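Local coordinates for Serine/threonine-protein acetyltransferase HopZ1a (Pseudomonas syringae pv. syringae, PDB 5KLP) that transfers acetyl groups from acetyl-CoA to serine, threonine and lysine residues of host proteins, impairing plant immunity, with inositol hexakisphosphate as cofactor, at residues Y196-K199 with A200-A204; D254-P257 with V258-K262. The protein carries 10 engineered substitutions. All coordinates share one frame; numbering follows the deposited sequence.

Interaction 1 of 2, residues Y196-K199 with A200-A204. With IHP (inositol hexakisphosphate), chain D.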
ATOM      1  N   TYR A 196       1.903   2.812  -2.237  1.00 16.45           N
ATOM      2  CA  TYR A 196       2.939   2.203  -1.421  1.00 18.34           C
ATOM      3  C   TYR A 196       4.101   1.672  -2.257  1.00 15.65           C
ATOM      4  O   TYR A 196       5.266   1.754  -1.844  1.00 16.82           O
ATOM      5  CB  TYR A 196       2.336   1.081  -0.573  1.00 17.95           C
ATOM      6  CG  TYR A 196       1.705   1.576   0.721  1.00 16.98           C
ATOM      7  CD1 TYR A 196       1.464   2.941   0.937  1.00 11.97           C
ATOM      8  CD2 TYR A 196       1.389   0.683   1.744  1.00 15.90           C
ATOM      9  CE1 TYR A 196       0.907   3.394   2.121  1.00 13.36           C
ATOM     10  CE2 TYR A 196       0.835   1.125   2.942  1.00 18.86           C
ATOM     11  CZ  TYR A 196       0.601   2.480   3.127  1.00 21.27           C
ATOM     12  OH  TYR A 196       0.060   2.901   4.323  1.00 16.14           O
ATOM     13  N   ALA A 197       3.788   1.129  -3.429  1.00 13.93           N
ATOM     14  CA  ALA A 197       4.828   0.647  -4.344  1.00 21.98           C
ATOM     15  C   ALA A 197       5.727   1.800  -4.756  1.00 18.64           C
ATOM     16  O   ALA A 197       6.954   1.687  -4.725  1.00 18.90           O
ATOM     17  CB  ALA A 197       4.205  -0.013  -5.588  1.00 20.38           C
ATOM     18  N   ILE A 198       5.112   2.911  -5.147  1.00 18.44           N
ATOM     19  CA  ILE A 198       5.873   4.110  -5.521  1.00 21.42           C
ATOM     20  C   ILE A 198       6.726   4.606  -4.344  1.00 25.51           C
ATOM     21  O   ILE A 198       7.891   4.986  -4.529  1.00 22.47           O
ATOM     22  CB  ILE A 198       4.949   5.253  -5.994  1.00 18.11           C
ATOM     23  CG1 ILE A 198       4.129   4.802  -7.209  1.00 23.34           C
ATOM     24  CG2 ILE A 198       5.782   6.503  -6.336  1.00 16.19           C
ATOM     25  CD1 ILE A 198       3.052   5.786  -7.632  1.00 26.62           C
ATOM     26  N   LYS A 199       6.146   4.626  -3.139  1.00 14.47           N
ATOM     27  CA  LYS A 199       6.902   5.097  -1.967  1.00 15.65           C
ATOM     28  C   LYS A 199       8.047   4.153  -1.617  1.00 18.37           C
ATOM     29  O   LYS A 199       9.105   4.586  -1.162  1.00 21.08           O
ATOM     30  CB  LYS A 199       5.983   5.267  -0.748  1.00 15.32           C
ATOM     31  CG  LYS A 199       4.889   6.322  -0.924  1.00 17.93           C
ATOM     32  CD  LYS A 199       5.466   7.642  -1.442  1.00 22.16           C
ATOM     33  CE  LYS A 199       4.416   8.734  -1.469  1.00 20.05           C
ATOM     34  NZ  LYS A 199       4.959   9.978  -2.067  1.00 22.38           N
ATOM     35  N   ALA A 200       7.835   2.862  -1.838  1.00 17.25           N
ATOM     36  CA  ALA A 200       8.863   1.861  -1.563  1.00 17.25           C
ATOM     37  C   ALA A 200      10.045   2.070  -2.493  1.00 21.92           C
ATOM     38  O   ALA A 200      11.191   1.891  -2.112  1.00 21.94           O
ATOM     39  CB  ALA A 200       8.309   0.477  -1.735  1.00 20.57           C
ATOM     40  N   HIS A 201       9.736   2.440  -3.732  1.00 22.34           N
ATOM     41  CA  HIS A 201      10.754   2.769  -4.713  1.00 19.93           C
ATOM     42  C   HIS A 201      11.479   4.042  -4.313  1.00 19.07           C
ATOM     43  O   HIS A 201      12.703   4.085  -4.321  1.00 19.63           O
ATOM     44  CB  HIS A 201      10.128   2.932  -6.107  1.00 17.15           C
ATOM     45  CG  HIS A 201      11.129   3.232  -7.184  1.00 21.67           C
ATOM     46  ND1 HIS A 201      12.435   2.790  -7.130  1.00 31.71           N
ATOM     47  CD2 HIS A 201      11.021   3.937  -8.334  1.00 29.23           C
ATOM     48  CE1 HIS A 201      13.083   3.200  -8.205  1.00 23.41           C
ATOM     49  NE2 HIS A 201      12.250   3.901  -8.951  1.00 32.38           N
ATOM     50  N   LYS A 202      10.723   5.080  -3.956  1.00 19.93           N
ATOM     51  CA  LYS A 202      11.348   6.342  -3.573  1.00 22.86           C
ATOM     52  C   LYS A 202      12.232   6.185  -2.339  1.00 23.42           C
ATOM     53  O   LYS A 202      13.233   6.880  -2.193  1.00 21.82           O
ATOM     54  CB  LYS A 202      10.310   7.432  -3.299  1.00 28.79           C
ATOM     55  CG  LYS A 202       9.643   8.017  -4.522  1.00 34.11           C
ATOM     56  CD  LYS A 202       8.787   9.223  -4.132  1.00 43.42           C
ATOM     57  CE  LYS A 202       8.370  10.043  -5.358  1.00 42.79           C
ATOM     58  NZ  LYS A 202       6.986   9.838  -5.808  1.00 40.69           N
ATOM     59  N   ASN A 203      11.878   5.243  -1.476  1.00 22.57           N
ATOM     60  CA  ASN A 203      12.649   4.999  -0.262  1.00 24.09           C
ATOM     61  C   ASN A 203      13.390   3.669  -0.347  1.00 23.54           C
ATOM     62  O   ASN A 203      13.509   2.951   0.639  1.00 25.11           O
ATOM     63  CB  ASN A 203      11.718   5.027   0.953  1.00 21.65           C
ATOM     64  CG  ASN A 203      11.060   6.393   1.147  1.00 26.02           C
ATOM     65  OD1 ASN A 203      11.642   7.290   1.753  1.00 26.66           O
ATOM     66  ND2 ASN A 203       9.853   6.558   0.617  1.00 23.05           N
ATOM     67  N   ALA A 204      13.900   3.359  -1.533  1.00 18.80           N
ATOM     68  CA  ALA A 204      14.505   2.055  -1.790  1.00 21.22           C
ATOM     69  C   ALA A 204      15.678   1.763  -0.843  1.00 25.93           C
ATOM     70  O   ALA A 204      15.918   0.609  -0.482  1.00 26.00           O
ATOM     71  CB  ALA A 204      14.949   1.955  -3.245  1.00 23.59           C
TER
HETATM   72  C1  IHP D 401       3.920  13.753  -6.986  1.00 32.19           C
HETATM   73  C2  IHP D 401       3.157  12.815  -5.946  1.00 29.30           C
HETATM   74  C3  IHP D 401       2.104  13.368  -4.911  1.00 41.92           C
HETATM   75  C4  IHP D 401       1.957  14.961  -4.925  1.00 35.79           C
HETATM   76  C5  IHP D 401       3.090  15.781  -5.513  1.00 35.34           C
HETATM   77  C6  IHP D 401       3.310  15.209  -6.906  1.00 41.40           C
HETATM   78  O11 IHP D 401       5.221  13.708  -6.851  1.00 41.17           O
HETATM   79  P1  IHP D 401       6.437  13.275  -7.948  1.00 32.60           P
HETATM   80  O21 IHP D 401       7.526  12.483  -7.228  1.00 42.79           O
HETATM   81  O31 IHP D 401       7.071  14.537  -8.541  1.00 48.03           O
HETATM   82  O41 IHP D 401       5.965  12.427  -9.116  1.00 36.45           O
HETATM   83  O12 IHP D 401       3.984  11.896  -5.341  1.00 22.03           O
HETATM   84  P2  IHP D 401       3.690  10.270  -5.662  1.00 23.28           P
HETATM   85  O22 IHP D 401       3.819  10.008  -7.178  1.00 22.89           O
HETATM   86  O32 IHP D 401       4.611   9.298  -4.918  1.00 22.79           O
HETATM   87  O42 IHP D 401       2.212   9.961  -5.318  1.00 18.87           O
HETATM   88  O13 IHP D 401       2.484  12.949  -3.770  1.00 45.75           O
HETATM   89  P3  IHP D 401       1.848  11.953  -2.568  1.00 22.02           P
HETATM   90  O23 IHP D 401       1.508  10.506  -2.926  1.00 21.35           O
HETATM   91  O33 IHP D 401       3.129  11.977  -1.738  1.00 18.70           O
HETATM   92  O43 IHP D 401       0.679  12.566  -1.803  1.00 19.28           O
HETATM   93  O14 IHP D 401       1.636  15.442  -3.715  1.00 25.15           O
HETATM   94  P4  IHP D 401       0.117  15.806  -3.282  1.00 26.68           P
HETATM   95  O24 IHP D 401      -0.679  14.553  -2.912  1.00 24.27           O
HETATM   96  O34 IHP D 401       0.074  16.808  -2.110  1.00 27.00           O
HETATM   97  O44 IHP D 401      -0.630  16.480  -4.448  1.00 29.35           O
HETATM   98  O15 IHP D 401       4.179  15.938  -4.743  1.00 36.84           O
HETATM   99  P5  IHP D 401       4.647  17.435  -4.072  1.00 40.09           P
HETATM  100  O25 IHP D 401       3.516  18.462  -4.194  1.00 37.03           O
HETATM  101  O35 IHP D 401       4.979  17.282  -2.562  1.00 28.82           O
HETATM  102  O45 IHP D 401       5.879  18.027  -4.765  1.00 43.87           O
HETATM  103  O16 IHP D 401       4.018  16.055  -7.653  1.00 55.05           O
HETATM  104  P6  IHP D 401       3.810  16.285  -9.258  1.00 40.23           P
HETATM  105  O26 IHP D 401       2.328  16.199  -9.619  1.00 44.34           O
HETATM  106  O36 IHP D 401       4.348  17.658  -9.701  1.00 54.26           O
HETATM  107  O46 IHP D 401       4.570  15.225 -10.063  1.00 42.01           O

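Interaction 2 of 2, residues D254-P257 with V258-K262. With IHP (inositol hexakisphosphate), chain D.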
ATOM      1  N   ASP A 254       6.639   2.349  12.968  1.00 19.88           N
ATOM      2  CA  ASP A 254       7.884   1.959  13.628  1.00 22.59           C
ATOM      3  C   ASP A 254       9.031   1.697  12.660  1.00 26.80           C
ATOM      4  O   ASP A 254      10.186   1.887  13.023  1.00 23.40           O
ATOM      5  CB  ASP A 254       7.667   0.718  14.502  1.00 22.68           C
ATOM      6  CG  ASP A 254       6.884   1.031  15.764  1.00 25.59           C
ATOM      7  OD1 ASP A 254       7.015   2.163  16.274  1.00 27.09           O
ATOM      8  OD2 ASP A 254       6.131   0.162  16.242  1.00 23.88           O
ATOM      9  N   VAL A 255       8.719   1.275  11.436  1.00 18.41           N
ATOM     10  CA  VAL A 255       9.762   0.824  10.517  1.00 22.99           C
ATOM     11  C   VAL A 255       9.739   1.462   9.123  1.00 21.79           C
ATOM     12  O   VAL A 255      10.661   1.256   8.340  1.00 24.66           O
ATOM     13  CB  VAL A 255       9.706  -0.710  10.332  1.00 25.25           C
ATOM     14  CG1 VAL A 255       9.964  -1.418  11.655  1.00 28.06           C
ATOM     15  CG2 VAL A 255       8.369  -1.131   9.757  1.00 23.59           C
ATOM     16  N   LEU A 256       8.687   2.210   8.810  1.00 18.49           N
ATOM     17  CA  LEU A 256       8.545   2.843   7.498  1.00 18.78           C
ATOM     18  C   LEU A 256       8.576   4.362   7.646  1.00 23.42           C
ATOM     19  O   LEU A 256       8.252   4.880   8.708  1.00 19.78           O
ATOM     20  CB  LEU A 256       7.238   2.409   6.833  1.00 18.93           C
ATOM     21  CG  LEU A 256       7.048   0.918   6.555  1.00 22.34           C
ATOM     22  CD1 LEU A 256       5.663   0.667   5.941  1.00 22.77           C
ATOM     23  CD2 LEU A 256       8.148   0.406   5.638  1.00 22.08           C
ATOM     24  N   PRO A 257       8.956   5.080   6.575  1.00 22.55           N
ATOM     25  CA  PRO A 257       8.956   6.546   6.595  1.00 23.09           C
ATOM     26  C   PRO A 257       7.548   7.136   6.604  1.00 21.58           C
ATOM     27  O   PRO A 257       6.584   6.445   6.271  1.00 20.34           O
ATOM     28  CB  PRO A 257       9.664   6.923   5.290  1.00 27.84           C
ATOM     29  CG  PRO A 257      10.218   5.670   4.736  1.00 31.52           C
ATOM     30  CD  PRO A 257       9.448   4.541   5.298  1.00 22.01           C
ATOM     31  N   VAL A 258       7.443   8.411   6.961  1.00 22.14           N
ATOM     32  CA  VAL A 258       6.153   9.091   7.086  1.00 24.77           C
ATOM     33  C   VAL A 258       5.367   9.077   5.765  1.00 23.19           C
ATOM     34  O   VAL A 258       4.138   9.183   5.758  1.00 21.99           O
ATOM     35  CB  VAL A 258       6.348  10.547   7.580  1.00 24.54           C
ATOM     36  CG1 VAL A 258       7.100  11.386   6.539  1.00 22.82           C
ATOM     37  CG2 VAL A 258       5.009  11.180   7.961  1.00 20.21           C
ATOM     38  N   ASP A 259       6.087   8.902   4.656  1.00 23.26           N
ATOM     39  CA  ASP A 259       5.491   8.752   3.320  1.00 21.32           C
ATOM     40  C   ASP A 259       4.271   7.856   3.344  1.00 20.04           C
ATOM     41  O   ASP A 259       3.278   8.111   2.661  1.00 20.16           O
ATOM     42  CB  ASP A 259       6.506   8.122   2.359  1.00 23.67           C
ATOM     43  CG  ASP A 259       7.755   8.959   2.192  1.00 34.04           C
ATOM     44  OD1 ASP A 259       8.386   9.314   3.224  1.00 33.55           O
ATOM     45  OD2 ASP A 259       8.139   9.192   1.030  1.00 28.34           O
ATOM     46  N   PHE A 260       4.353   6.792   4.140  1.00 16.54           N
ATOM     47  CA  PHE A 260       3.324   5.750   4.112  1.00 17.06           C
ATOM     48  C   PHE A 260       2.069   6.141   4.880  1.00 15.78           C
ATOM     49  O   PHE A 260       1.100   5.384   4.920  1.00 18.89           O
ATOM     50  CB  PHE A 260       3.929   4.432   4.631  1.00 14.37           C
ATOM     51  CG  PHE A 260       4.892   3.815   3.651  1.00 17.85           C
ATOM     52  CD1 PHE A 260       6.204   4.272   3.568  1.00 16.77           C
ATOM     53  CD2 PHE A 260       4.456   2.832   2.747  1.00 16.06           C
ATOM     54  CE1 PHE A 260       7.085   3.731   2.633  1.00 19.71           C
ATOM     55  CE2 PHE A 260       5.325   2.285   1.816  1.00 18.56           C
ATOM     56  CZ  PHE A 260       6.648   2.737   1.756  1.00 19.68           C
ATOM     57  N   TYR A 261       2.059   7.343   5.454  1.00 20.73           N
ATOM     58  CA  TYR A 261       0.893   7.787   6.206  1.00 14.85           C
ATOM     59  C   TYR A 261       0.241   9.030   5.619  1.00 17.25           C
ATOM     60  O   TYR A 261      -0.755   9.516   6.146  1.00 16.80           O
ATOM     61  CB  TYR A 261       1.268   8.006   7.688  1.00 14.31           C
ATOM     62  CG  TYR A 261       1.377   6.679   8.401  1.00 16.31           C
ATOM     63  CD1 TYR A 261       0.239   6.042   8.885  1.00 18.56           C
ATOM     64  CD2 TYR A 261       2.599   6.012   8.500  1.00 16.75           C
ATOM     65  CE1 TYR A 261       0.314   4.803   9.492  1.00 16.54           C
ATOM     66  CE2 TYR A 261       2.688   4.769   9.113  1.00 18.62           C
ATOM     67  CZ  TYR A 261       1.542   4.175   9.613  1.00 20.57           C
ATOM     68  OH  TYR A 261       1.604   2.940  10.204  1.00 16.85           O
ATOM     69  N   LYS A 262       0.782   9.526   4.512  1.00 16.77           N
ATOM     70  CA  LYS A 262       0.255  10.727   3.877  1.00 19.17           C
ATOM     71  C   LYS A 262      -1.219  10.620   3.439  1.00 22.20           C
ATOM     72  O   LYS A 262      -1.937  11.624   3.405  1.00 19.89           O
ATOM     73  CB  LYS A 262       1.118  11.090   2.656  1.00 15.83           C
ATOM     74  CG  LYS A 262       2.479  11.649   2.989  1.00 17.43           C
ATOM     75  CD  LYS A 262       3.215  12.111   1.745  1.00 22.83           C
ATOM     76  CE  LYS A 262       2.627  13.421   1.192  1.00 19.63           C
ATOM     77  NZ  LYS A 262       3.439  13.966   0.053  1.00 19.30           N
TER
HETATM   78  C1  IHP D 401       3.920  13.753  -6.986  1.00 32.19           C
HETATM   79  C2  IHP D 401       3.157  12.815  -5.946  1.00 29.30           C
HETATM   80  C3  IHP D 401       2.104  13.368  -4.911  1.00 41.92           C
HETATM   81  C4  IHP D 401       1.957  14.961  -4.925  1.00 35.79           C
HETATM   82  C5  IHP D 401       3.090  15.781  -5.513  1.00 35.34           C
HETATM   83  C6  IHP D 401       3.310  15.209  -6.906  1.00 41.40           C
HETATM   84  O11 IHP D 401       5.221  13.708  -6.851  1.00 41.17           O
HETATM   85  P1  IHP D 401       6.437  13.275  -7.948  1.00 32.60           P
HETATM   86  O21 IHP D 401       7.526  12.483  -7.228  1.00 42.79           O
HETATM   87  O31 IHP D 401       7.071  14.537  -8.541  1.00 48.03           O
HETATM   88  O41 IHP D 401       5.965  12.427  -9.116  1.00 36.45           O
HETATM   89  O12 IHP D 401       3.984  11.896  -5.341  1.00 22.03           O
HETATM   90  P2  IHP D 401       3.690  10.270  -5.662  1.00 23.28           P
HETATM   91  O22 IHP D 401       3.819  10.008  -7.178  1.00 22.89           O
HETATM   92  O32 IHP D 401       4.611   9.298  -4.918  1.00 22.79           O
HETATM   93  O42 IHP D 401       2.212   9.961  -5.318  1.00 18.87           O
HETATM   94  O13 IHP D 401       2.484  12.949  -3.770  1.00 45.75           O
HETATM   95  P3  IHP D 401       1.848  11.953  -2.568  1.00 22.02           P
HETATM   96  O23 IHP D 401       1.508  10.506  -2.926  1.00 21.35           O
HETATM   97  O33 IHP D 401       3.129  11.977  -1.738  1.00 18.70           O
HETATM   98  O43 IHP D 401       0.679  12.566  -1.803  1.00 19.28           O
HETATM   99  O14 IHP D 401       1.636  15.442  -3.715  1.00 25.15           O
HETATM  100  P4  IHP D 401       0.117  15.806  -3.282  1.00 26.68           P
HETATM  101  O24 IHP D 401      -0.679  14.553  -2.912  1.00 24.27           O
HETATM  102  O34 IHP D 401       0.074  16.808  -2.110  1.00 27.00           O
HETATM  103  O44 IHP D 401      -0.630  16.480  -4.448  1.00 29.35           O
HETATM  104  O15 IHP D 401       4.179  15.938  -4.743  1.00 36.84           O
HETATM  105  P5  IHP D 401       4.647  17.435  -4.072  1.00 40.09           P
HETATM  106  O25 IHP D 401       3.516  18.462  -4.194  1.00 37.03           O
HETATM  107  O35 IHP D 401       4.979  17.282  -2.562  1.00 28.82           O
HETATM  108  O45 IHP D 401       5.879  18.027  -4.765  1.00 43.87           O
HETATM  109  O16 IHP D 401       4.018  16.055  -7.653  1.00 55.05           O
HETATM  110  P6  IHP D 401       3.810  16.285  -9.258  1.00 40.23           P
HETATM  111  O26 IHP D 401       2.328  16.199  -9.619  1.00 44.34           O
HETATM  112  O36 IHP D 401       4.348  17.658  -9.701  1.00 54.26           O
HETATM  113  O46 IHP D 401       4.570  15.225 -10.063  1.00 42.01           O

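Interaction 1 of 2, residues Y196-K199 with A200-A204
The side-chain amide of Asn203 turns its edge to the backbone carbonyl of Lys199 and so closes off the C-terminal turn of helix 189-202, the helix that starts at the catalytic Cys189. ND2 lies 2.8 Å from Lys199 O, with the oxygen almost in the amide plane. Asn203 N, 2.9 Å from Lys199 O, donates from the opposite face of the carbonyl group, so two N-H groups of one residue grip a single acceptor just where the backbone leaves helical geometry. ND2 is also hydrogen-bonded to Asp259. In the preceding turn, Lys202 N bonds to Ile198 O in the regular helical way. The side chains of Ile198 and Lys202 lie side by side, pointing the same way, and both touch inositol hexakisphosphate. Lys199 reaches the same ligand after a bend at its second torsion (chi2 -50°), its NZ donating to O33 at 2.7 Å and to O32, oxygens of two different phosphates. Lys202 NZ bonds to O32 at 2.6 Å and weakly to O21 on a third phosphate. Both ammonium groups thus grip O32, gathered round the phosphates as expected in a polyanion site, while Ile198 CG2 rests 3.3 Å from O32.

Interaction 2 of 2, residues D254-P257 with V258-K262
Pro257 O and Phe260 N, 3.1 Å apart, form the hydrogen bond that opens a short 3-10 segment, 258-261, in the loop between helices 252-255 and 267-274. The N-H points almost straight at the oxygen (173°), yet the nitrogen stands well above the carbonyl plane, an off-axis approach that goes with the i to i+3 span of the turn. A second bond of the same span, Tyr261 N to Val258 O at 2.8 Å, continues the segment, and a weak one from Lys262 N to Asp259 O follows.

The ring of Phe260 packs back against Leu256 and Pro257. With CG set anti to its own carbonyl carbon (chi1 -72°), the ring receives Leu256 CD1 over one face in a CH-pi contact, 4.2 Å from CD1 to the ring centroid and offset toward the rim; the two side chains cross at about a right angle. Pro257 lies alongside instead, its CD 3.7 Å from Phe260 CE1. Pro257 O sits in the ring plane at the edge, near CD1, so this oxygen meets both the amide and the ring of one residue. On the proline ring, CB takes a plain van der Waals touch from Asp259 OD1 at 3.4 Å. The Phe260 ring also packs edge-to-face with Tyr196, whose hydroxyl is hydrogen-bonded to Phe260 O.

Among the polar side chains, Lys262, known to be acetylated by autocatalysis but unmodified here, follows the 3-10 segment and reaches into the inositol hexakisphosphate pocket. Its chain bends at the third torsion (chi3 74°), and two acceptors, Val285 O and O33 of the ligand, hold the ammonium group; NZ donates to O33 at 2.7 Å.

Both contacts are local, and they follow one another along the chain without nesting or crossing. Interaction 1 completes the last turn of helix 189-202. The chain then passes through helices 204-215, 222-225 and 230-238 and returns along strand 248-251, an outermost strand of the six-stranded mixed sheet, before interaction 2 closes its turn in the loop after helix 252-255. The two touch in space: Lys199 CB packs 3.6 Å from Phe260 CZ, and Asn203 OD1 lies 3.7 Å from Pro257 CG. Helix 189-202 and the 258-262 turn thereby join as neighbouring walls of one cofactor pocket, where Lys199 and Lys262 share O33.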